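Local coordinates for type-2 ice-structuring protein (Brachyopsis rostratus, PDB 2ZIB) that binds to ice crystals and inhibits their growth, protecting the blood of the fish from freezing in subzero sea water, at residues A[41-46]-A[126-130]; A[54-58]-A[111-115]; A[25-31]-A[120-125]; A[19-23]-A[46-50]. One frame throughout, in Å; residues are numbered along the deposited sequence.

Contact 1. Residues A[41-46]-A[126-130]; sequences KGGHLA and SICAK. With SO4 (sulfate ion), chain B.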
# COMPACT_ATOMS: atom_id res chain seq x y z
N LYS A 41 -7.55 -11.30 -4.98
CA LYS A 41 -6.35 -11.74 -5.69
C LYS A 41 -5.35 -12.42 -4.77
O LYS A 41 -4.25 -12.73 -5.22
CB LYS A 41 -5.68 -10.53 -6.38
CG LYS A 41 -6.53 -9.92 -7.49
CD LYS A 41 -5.81 -8.65 -8.04
CE LYS A 41 -6.66 -7.90 -9.01
NZ LYS A 41 -7.19 -8.68 -10.12
N GLY A 42 -5.73 -12.73 -3.53
CA GLY A 42 -4.92 -13.56 -2.63
C GLY A 42 -4.00 -12.77 -1.74
O GLY A 42 -3.11 -13.35 -1.12
N GLY A 43 -4.15 -11.45 -1.67
CA GLY A 43 -3.24 -10.60 -0.89
C GLY A 43 -3.96 -9.47 -0.19
O GLY A 43 -5.08 -9.63 0.31
N HIS A 44 -3.27 -8.35 -0.12
CA HIS A 44 -3.76 -7.13 0.59
C HIS A 44 -3.19 -5.96 -0.16
O HIS A 44 -2.17 -6.09 -0.84
CB HIS A 44 -3.28 -7.10 2.05
CG HIS A 44 -3.96 -8.09 2.94
ND1 HIS A 44 -5.26 -7.92 3.36
CD2 HIS A 44 -3.56 -9.28 3.42
CE1 HIS A 44 -5.61 -8.96 4.11
NE2 HIS A 44 -4.59 -9.80 4.16
N LEU A 45 -3.77 -4.77 0.06
CA LEU A 45 -3.00 -3.58 -0.31
C LEU A 45 -1.61 -3.67 0.33
O LEU A 45 -1.48 -4.16 1.46
CB LEU A 45 -3.74 -2.34 0.22
CG LEU A 45 -4.95 -1.92 -0.62
CD1 LEU A 45 -5.75 -0.84 0.11
CD2 LEU A 45 -4.54 -1.43 -2.01
N ALA A 46 -0.59 -3.17 -0.35
CA ALA A 46 0.76 -3.37 0.14
C ALA A 46 1.00 -2.66 1.46
O ALA A 46 0.66 -1.48 1.63
CB ALA A 46 1.75 -2.85 -0.89
N SER A 126 -3.79 1.42 -7.25
CA SER A 126 -3.38 0.81 -5.99
C SER A 126 -2.30 -0.21 -6.25
O SER A 126 -2.03 -0.60 -7.39
CB SER A 126 -4.60 0.20 -5.30
OG SER A 126 -5.26 -0.76 -6.16
N ILE A 127 -1.75 -0.72 -5.17
CA ILE A 127 -0.72 -1.77 -5.23
C ILE A 127 -1.02 -2.82 -4.19
O ILE A 127 -1.26 -2.50 -3.00
CB ILE A 127 0.71 -1.21 -5.14
CG1 ILE A 127 1.76 -2.30 -5.35
CG2 ILE A 127 0.89 -0.42 -3.95
CD1 ILE A 127 2.71 -2.02 -6.55
N CYS A 128 -1.05 -4.08 -4.66
CA CYS A 128 -1.25 -5.22 -3.75
C CYS A 128 0.06 -5.93 -3.50
O CYS A 128 1.00 -5.83 -4.30
CB CYS A 128 -2.19 -6.27 -4.39
SG CYS A 128 -3.79 -5.64 -5.00
N ALA A 129 0.11 -6.69 -2.40
CA ALA A 129 1.25 -7.55 -2.12
C ALA A 129 0.77 -8.87 -1.53
O ALA A 129 -0.31 -8.95 -0.93
CB ALA A 129 2.21 -6.87 -1.16
N LYS A 130 1.62 -9.89 -1.69
CA LYS A 130 1.40 -11.19 -1.02
C LYS A 130 2.75 -11.92 -1.02
O LYS A 130 3.70 -11.51 -1.71
CB LYS A 130 0.33 -12.05 -1.70
CG LYS A 130 0.60 -12.41 -3.18
CD LYS A 130 -0.65 -13.04 -3.80
CE LYS A 130 -0.46 -13.36 -5.26
NZ LYS A 130 -1.75 -13.89 -5.85
S SO4 B . -3.38 -13.02 4.56
O1 SO4 B . -3.57 -12.82 3.07
O2 SO4 B . -4.25 -12.16 5.33
O3 SO4 B . -3.72 -14.42 4.89
O4 SO4 B . -2.03 -12.59 4.95
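Two consecutive glycines carry the chain from a helix end into a very short strand, and each is there for a different reason. Gly42, at positive phi, is the C-prime residue of the Schellman motif that ends helix 31-40, and a side chain on it would jam against the preceding carbonyl. At Gly43 a CB would lie 2.3 Å from Ala129 O, so close pairing with strand 124-131 demands its absence. The turn also exposes Lys41 O to Lys130 NZ, which donates a hydrogen bond of 2.8 Å. Antiparallel pairing follows: His44 N to Ala129 O (3.1 Å), Ala129 N to His44 O (2.8 Å) and Ala46 N to Ile127 O (2.8 Å). His44 NE2 donates a 2.7 Å hydrogen bond to O2 of a sulfate ion, probably a crystallisation component, while ND1 is hydrogen-bonded to Glu35. The Cys38–Cys128 disulfide, a C-type lectin hallmark, ties helix 31-40 to strand 124-131, which runs between strand 44-45 and strand 20-26.

Contact 2. Residues A[54-58]-A[111-115]; sequences QLYIK and VDKCW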
# COMPACT_ATOMS: atom_id res chain seq x y z
N GLN A 54 9.81 1.06 0.01
CA GLN A 54 9.24 2.33 -0.47
C GLN A 54 9.76 2.59 -1.87
O GLN A 54 9.02 2.94 -2.77
CB GLN A 54 9.62 3.47 0.48
CG GLN A 54 9.25 4.88 0.01
CD GLN A 54 7.75 5.19 0.09
OE1 GLN A 54 6.97 4.42 0.67
NE2 GLN A 54 7.34 6.31 -0.48
N LEU A 55 11.09 2.49 -2.04
CA LEU A 55 11.69 2.81 -3.32
C LEU A 55 11.35 1.76 -4.39
O LEU A 55 11.15 2.11 -5.56
CB LEU A 55 13.22 2.96 -3.16
CG LEU A 55 13.68 4.16 -2.31
CD1 LEU A 55 15.24 4.07 -2.11
CD2 LEU A 55 13.25 5.53 -2.95
N TYR A 56 11.29 0.49 -4.01
CA TYR A 56 10.86 -0.51 -4.99
C TYR A 56 9.43 -0.22 -5.50
O TYR A 56 9.15 -0.28 -6.70
CB TYR A 56 10.88 -1.92 -4.36
CG TYR A 56 10.34 -2.96 -5.31
CD1 TYR A 56 11.15 -3.47 -6.33
CD2 TYR A 56 9.03 -3.42 -5.23
CE1 TYR A 56 10.68 -4.40 -7.28
CE2 TYR A 56 8.54 -4.35 -6.16
CZ TYR A 56 9.36 -4.84 -7.16
OH TYR A 56 8.86 -5.77 -8.05
N ILE A 57 8.52 0.04 -4.58
CA ILE A 57 7.13 0.30 -4.96
C ILE A 57 7.02 1.60 -5.74
O ILE A 57 6.32 1.65 -6.76
CB ILE A 57 6.20 0.27 -3.71
CG1 ILE A 57 6.14 -1.15 -3.09
CG2 ILE A 57 4.82 0.77 -4.05
CD1 ILE A 57 5.59 -1.21 -1.64
N LYS A 58 7.75 2.64 -5.30
CA LYS A 58 7.79 3.90 -6.04
C LYS A 58 8.11 3.64 -7.49
O LYS A 58 7.51 4.21 -8.37
CB LYS A 58 8.86 4.79 -5.41
CG LYS A 58 9.25 5.99 -6.27
CD LYS A 58 10.50 6.68 -5.72
CE LYS A 58 11.05 7.71 -6.69
NZ LYS A 58 12.51 7.91 -6.43
N VAL A 111 7.21 13.04 -6.15
CA VAL A 111 8.15 12.06 -6.70
C VAL A 111 8.62 11.03 -5.68
O VAL A 111 8.77 9.84 -6.00
CB VAL A 111 9.35 12.78 -7.41
CG1 VAL A 111 10.52 11.81 -7.67
CG2 VAL A 111 8.86 13.43 -8.71
N ASP A 112 8.84 11.45 -4.42
CA ASP A 112 9.28 10.52 -3.40
C ASP A 112 8.17 9.63 -2.86
O ASP A 112 8.43 8.76 -2.02
CB ASP A 112 10.07 11.24 -2.31
CG ASP A 112 9.24 11.92 -1.27
OD1 ASP A 112 8.01 12.13 -1.44
OD2 ASP A 112 9.83 12.30 -0.24
N LYS A 113 6.94 9.84 -3.35
CA LYS A 113 5.78 9.00 -2.96
C LYS A 113 5.54 9.02 -1.46
O LYS A 113 5.01 8.07 -0.88
CB LYS A 113 6.00 7.56 -3.49
CG LYS A 113 5.94 7.49 -4.98
CD LYS A 113 4.47 7.24 -5.43
CE LYS A 113 4.16 7.79 -6.84
NZ LYS A 113 4.22 9.33 -6.87
N CYS A 114 5.87 10.15 -0.82
CA CYS A 114 5.59 10.25 0.60
C CYS A 114 4.11 10.04 0.87
O CYS A 114 3.23 10.32 0.02
CB CYS A 114 6.10 11.59 1.16
SG CYS A 114 5.34 13.10 0.47
N TRP A 115 3.81 9.56 2.08
CA TRP A 115 2.44 9.14 2.40
C TRP A 115 1.56 10.27 2.92
O TRP A 115 2.04 11.21 3.56
CB TRP A 115 2.45 8.05 3.47
CG TRP A 115 3.32 6.87 3.15
CD1 TRP A 115 3.95 6.52 1.97
CD2 TRP A 115 3.71 5.89 4.10
NE1 TRP A 115 4.67 5.35 2.13
CE2 TRP A 115 4.56 4.96 3.44
CE3 TRP A 115 3.43 5.70 5.48
CZ2 TRP A 115 5.12 3.84 4.11
CZ3 TRP A 115 3.99 4.57 6.14
CH2 TRP A 115 4.83 3.66 5.44
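The carboxamide of Gln54 is the polar centre, using both its ends. Its OE1 accepts from the indole nitrogen, Trp115 NE1, at 2.9 Å, close to the plane of the ring, whereas its NE2 donates to two successive carbonyls, Asp112 O at 3.1 Å and, more weakly, Lys113 O at 2.9 Å. One side chain thereby ties the helix to both the backbone of the turn and the tryptophan that follows it. The turn is braced from within: Asp112 OD1 accepts from Cys114 N at 3.0 Å, an Asx turn, and Lys113 takes up left-handed backbone angles (phi 58°, psi 31°). Further out, the aliphatic part of Lys58 makes the contact. Lys58, one helical turn after Gln54, lies extended along the loop, with its CG 3.9 Å from Lys113 CG and its CE 3.2 Å from Val111 O. The two lysine ammonium groups diverge, that of Lys113 being hydrogen-bonded to Thr108 O and Ala110 O. Cys114 fastens the loop to Cys92 by a disulfide. Helix 51-60 is thus joined to the connection between strands 104-107 and 115-118, and Met107 of the first of these strands packs against Gln54, Ile57 and Lys113.

Contact 3. Residues A[25-31]-A[120-125]; sequences EATAMTW and CPASHA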
# COMPACT_ATOMS: atom_id res chain seq x y z
N GLU A 25 -2.35 -2.34 -9.66
CA GLU A 25 -3.72 -2.24 -10.12
C GLU A 25 -3.95 -0.85 -10.70
O GLU A 25 -4.05 0.15 -9.96
CB GLU A 25 -4.69 -2.49 -8.96
CG GLU A 25 -6.16 -2.32 -9.34
CD GLU A 25 -6.57 -3.22 -10.48
OE1 GLU A 25 -6.77 -4.43 -10.24
OE2 GLU A 25 -6.68 -2.72 -11.62
N ALA A 26 -4.00 -0.77 -12.02
CA ALA A 26 -4.15 0.51 -12.72
C ALA A 26 -5.59 1.04 -12.64
O ALA A 26 -5.82 2.24 -12.85
CB ALA A 26 -3.76 0.32 -14.19
N THR A 27 -6.58 0.18 -12.44
CA THR A 27 -7.98 0.65 -12.37
C THR A 27 -8.19 1.45 -11.09
O THR A 27 -7.92 0.95 -10.01
CB THR A 27 -8.94 -0.53 -12.42
OG1 THR A 27 -8.82 -1.15 -13.71
CG2 THR A 27 -10.40 -0.08 -12.34
N ALA A 28 -8.68 2.68 -11.18
CA ALA A 28 -8.87 3.53 -10.03
C ALA A 28 -10.09 3.07 -9.26
O ALA A 28 -11.14 2.75 -9.80
CB ALA A 28 -8.99 4.97 -10.43
N MET A 29 -9.94 3.09 -7.93
CA MET A 29 -11.07 2.68 -7.10
C MET A 29 -10.95 3.27 -5.70
O MET A 29 -9.86 3.82 -5.32
CB MET A 29 -11.20 1.18 -6.86
CG MET A 29 -10.79 0.15 -7.88
SD MET A 29 -10.32 -1.59 -7.38
CE MET A 29 -10.06 -2.22 -8.99
N THR A 30 -12.00 3.18 -4.91
CA THR A 30 -11.92 3.63 -3.52
C THR A 30 -10.93 2.75 -2.76
O THR A 30 -10.60 1.63 -3.18
CB THR A 30 -13.26 3.57 -2.81
OG1 THR A 30 -13.62 2.17 -2.71
CG2 THR A 30 -14.37 4.32 -3.62
N TRP A 31 -10.47 3.23 -1.60
CA TRP A 31 -9.53 2.41 -0.83
C TRP A 31 -10.17 1.07 -0.47
O TRP A 31 -9.54 0.03 -0.57
CB TRP A 31 -9.13 3.17 0.42
CG TRP A 31 -8.08 2.47 1.27
CD1 TRP A 31 -6.72 2.71 1.27
CD2 TRP A 31 -8.32 1.49 2.31
NE1 TRP A 31 -6.10 1.94 2.24
CE2 TRP A 31 -7.06 1.18 2.88
CE3 TRP A 31 -9.48 0.86 2.83
CZ2 TRP A 31 -6.92 0.27 3.94
CZ3 TRP A 31 -9.34 -0.04 3.89
CH2 TRP A 31 -8.06 -0.36 4.40
N CYS A 120 -11.17 7.92 2.27
CA CYS A 120 -11.18 6.58 1.71
C CYS A 120 -11.99 6.48 0.40
O CYS A 120 -11.61 5.66 -0.44
CB CYS A 120 -11.75 5.62 2.77
SG CYS A 120 -10.73 5.56 4.28
N PRO A 121 -13.05 7.30 0.18
CA PRO A 121 -13.76 7.22 -1.11
C PRO A 121 -12.99 7.81 -2.30
O PRO A 121 -13.47 7.65 -3.42
CB PRO A 121 -15.05 8.03 -0.87
CG PRO A 121 -15.25 7.98 0.63
CD PRO A 121 -13.84 8.07 1.18
N ALA A 122 -11.82 8.42 -2.12
CA ALA A 122 -11.11 8.92 -3.29
C ALA A 122 -10.75 7.76 -4.23
O ALA A 122 -10.43 6.64 -3.78
CB ALA A 122 -9.83 9.70 -2.88
N SER A 123 -10.76 8.04 -5.53
CA SER A 123 -10.57 7.02 -6.54
C SER A 123 -9.16 7.04 -7.06
O SER A 123 -8.76 7.98 -7.74
CB SER A 123 -11.54 7.33 -7.67
OG SER A 123 -11.49 6.23 -8.57
N HIS A 124 -8.37 6.01 -6.75
CA HIS A 124 -6.97 5.95 -7.12
C HIS A 124 -6.57 4.55 -7.52
O HIS A 124 -7.20 3.56 -7.09
CB HIS A 124 -6.07 6.41 -5.95
CG HIS A 124 -6.27 7.84 -5.56
ND1 HIS A 124 -5.96 8.90 -6.39
CD2 HIS A 124 -6.73 8.40 -4.40
CE1 HIS A 124 -6.22 10.03 -5.76
NE2 HIS A 124 -6.66 9.75 -4.55
N ALA A 125 -5.53 4.46 -8.34
CA ALA A 125 -4.84 3.19 -8.57
C ALA A 125 -4.30 2.66 -7.23
O ALA A 125 -4.34 3.37 -6.20
CB ALA A 125 -3.70 3.42 -9.60
O HOH W 1 -7.12 0.79 -7.32
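Met29 and His124 form an antiparallel hydrogen-bonded pair, Met29 N to His124 O at 2.9 Å and His124 N to Met29 O at 3.0 Å, yet their side chains diverge. Met29 has an off-rotamer chi1 of -32°, with chi2 and chi3 both t, and touches Asn37 of helix 31-40; a second conformer exists. His124, with chi1 m, meets Trp66 edge-to-face. Thr30, chi1 p, turns OG1 to Leu33 N as the N-cap of the helix, while its CG2 approaches Pro121 O at 3.5 Å. Trp31, chi1 t, sets CB 4.3 Å from Cys120 CB but swings its indole away, where NE1 is hydrogen-bonded to Ile67 O; its own N donates to Cys120 O at 2.9 Å. Glu25 folds back, with chi2 p, so that OE2 accepts from Thr27 N at 3.0 Å. A water joins Thr27 O and His124 O, each 2.8 Å away. In the C-type lectin fold the first and last strands, here 20-26 and 124-131, pair antiparallel; past the corner at Thr27, strand 28-29 still pairs with the start of 124-131.

Contact 4. Residues A[19-23]-A[46-50]; sequences QRCFY and ASIHS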
# COMPACT_ATOMS: atom_id res chain seq x y z
N GLN A 19 11.03 -11.32 -0.48
CA GLN A 19 10.18 -12.49 -0.25
C GLN A 19 8.71 -12.21 -0.66
O GLN A 19 7.81 -12.99 -0.29
CB GLN A 19 10.22 -12.83 1.24
CG GLN A 19 11.63 -13.15 1.78
CD GLN A 19 12.16 -14.36 1.09
OE1 GLN A 19 13.13 -14.26 0.32
NE2 GLN A 19 11.51 -15.51 1.31
N ARG A 20 8.45 -11.08 -1.33
CA ARG A 20 7.07 -10.65 -1.62
C ARG A 20 6.85 -10.44 -3.11
O ARG A 20 7.79 -10.14 -3.86
CB ARG A 20 6.78 -9.37 -0.83
CG ARG A 20 6.94 -9.54 0.69
CD ARG A 20 6.84 -8.20 1.41
NE ARG A 20 5.46 -7.73 1.43
CZ ARG A 20 5.13 -6.46 1.76
NH1 ARG A 20 6.06 -5.53 1.94
NH2 ARG A 20 3.84 -6.14 1.82
N CYS A 21 5.57 -10.54 -3.49
CA CYS A 21 5.11 -10.27 -4.85
C CYS A 21 4.16 -9.09 -4.84
O CYS A 21 3.34 -8.97 -3.91
CB CYS A 21 4.37 -11.50 -5.42
SG CYS A 21 5.42 -12.92 -5.60
N PHE A 22 4.29 -8.23 -5.85
CA PHE A 22 3.53 -6.97 -5.91
C PHE A 22 2.71 -6.92 -7.19
O PHE A 22 3.16 -7.36 -8.25
CB PHE A 22 4.50 -5.79 -5.82
CG PHE A 22 5.18 -5.72 -4.49
CD1 PHE A 22 6.34 -6.48 -4.23
CD2 PHE A 22 4.66 -4.94 -3.46
CE1 PHE A 22 6.95 -6.45 -2.99
CE2 PHE A 22 5.26 -4.90 -2.18
CZ PHE A 22 6.42 -5.64 -1.96
N TYR A 23 1.53 -6.36 -7.08
CA TYR A 23 0.62 -6.17 -8.22
C TYR A 23 0.19 -4.73 -8.35
O TYR A 23 -0.37 -4.18 -7.41
CB TYR A 23 -0.62 -7.05 -8.02
CG TYR A 23 -1.54 -6.97 -9.22
CD1 TYR A 23 -1.21 -7.65 -10.38
CD2 TYR A 23 -2.68 -6.19 -9.22
CE1 TYR A 23 -2.02 -7.56 -11.51
CE2 TYR A 23 -3.52 -6.06 -10.34
CZ TYR A 23 -3.15 -6.74 -11.49
OH TYR A 23 -3.93 -6.66 -12.62
N ALA A 46 -0.59 -3.17 -0.35
CA ALA A 46 0.76 -3.37 0.14
C ALA A 46 1.00 -2.66 1.46
O ALA A 46 0.66 -1.48 1.63
CB ALA A 46 1.75 -2.85 -0.89
N SER A 47 1.69 -3.36 2.37
CA SER A 47 2.34 -2.72 3.51
C SER A 47 3.81 -2.47 3.16
O SER A 47 4.39 -3.18 2.31
CB SER A 47 2.20 -3.59 4.75
OG SER A 47 2.90 -4.80 4.55
N ILE A 48 4.41 -1.47 3.80
CA ILE A 48 5.76 -1.02 3.49
C ILE A 48 6.57 -0.92 4.77
O ILE A 48 6.15 -0.30 5.76
CB ILE A 48 5.71 0.34 2.79
CG1 ILE A 48 4.80 0.30 1.54
CG2 ILE A 48 7.14 0.83 2.47
CD1 ILE A 48 4.78 1.56 0.70
N HIS A 49 7.74 -1.57 4.78
CA HIS A 49 8.47 -1.78 6.04
C HIS A 49 9.88 -1.27 6.03
O HIS A 49 10.60 -1.47 7.00
CB HIS A 49 8.46 -3.28 6.38
CG HIS A 49 7.07 -3.78 6.58
ND1 HIS A 49 6.38 -3.50 7.72
CD2 HIS A 49 6.20 -4.40 5.74
CE1 HIS A 49 5.13 -3.94 7.59
NE2 HIS A 49 5.02 -4.51 6.40
N SER A 50 10.27 -0.59 4.95
CA SER A 50 11.62 -0.01 4.84
C SER A 50 11.65 0.97 3.72
O SER A 50 10.80 0.94 2.83
CB SER A 50 12.69 -1.08 4.54
OG SER A 50 12.45 -1.66 3.28
O HOH W 2 0.73 -6.31 2.00
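Arg20 points the edge of its guanidinium at Ser47 O, to which NH1 and NH2 donate at 2.9 and 3.1 Å. NH1 also forms a salt bridge with Glu53 of helix 51-60, and a water accepts from Ser47 N at 3.1 Å and, weakly, from Arg20 NH2 at 3.1 Å. Close by, His49 NE2 donates to Ser47 OG over 2.8 Å; the same hydroxyl is hydrogen-bonded to Asp82, and the other ring nitrogen, His49 ND1, is hydrogen-bonded to Asp87. In the C-type lectin fold seen here, segment 46-50 is the link from strand 44-45 to helix 51-60, and Ser50 N-caps that helix through Glu53 N. Segment 19-23 meets segment 46-50 through the side chains of Arg20 and Phe22; the nearest CA pair, Phe22 and Ala46, is 7.6 Å apart. Phe22 presents its ring edge to the methyl of Ala46, CE2 to CB 4.3 Å, while Ala129 of strand 124-131 touches both Arg20 and Phe22.

Contacts 1 and 4 are buried, contact 2 partly so, and contact 3 lies at the surface. Strand 124-131 serves both contact 1 and contact 3, and strand 20-26 serves contacts 3 and 4; the two strands are neighbours in the sheet, joined for example through Lys130 and Cys21. Main-chain bonding dominates contacts 1 and 3, whereas contacts 2 and 4 each depend on one long polar side chain: Gln54 reaches two backbone carbonyls and an indole, Arg20 a single carbonyl. Ala46 is common to contacts 1 and 4. Apolar packing connects three of the sites: Ile57 of helix 51-60 touches Ile127 and Ala46 of contact 1 and Ile48 and Phe22 of contact 4. Contact 3 stands apart from contact 2, their nearest atoms about 9 Å distant.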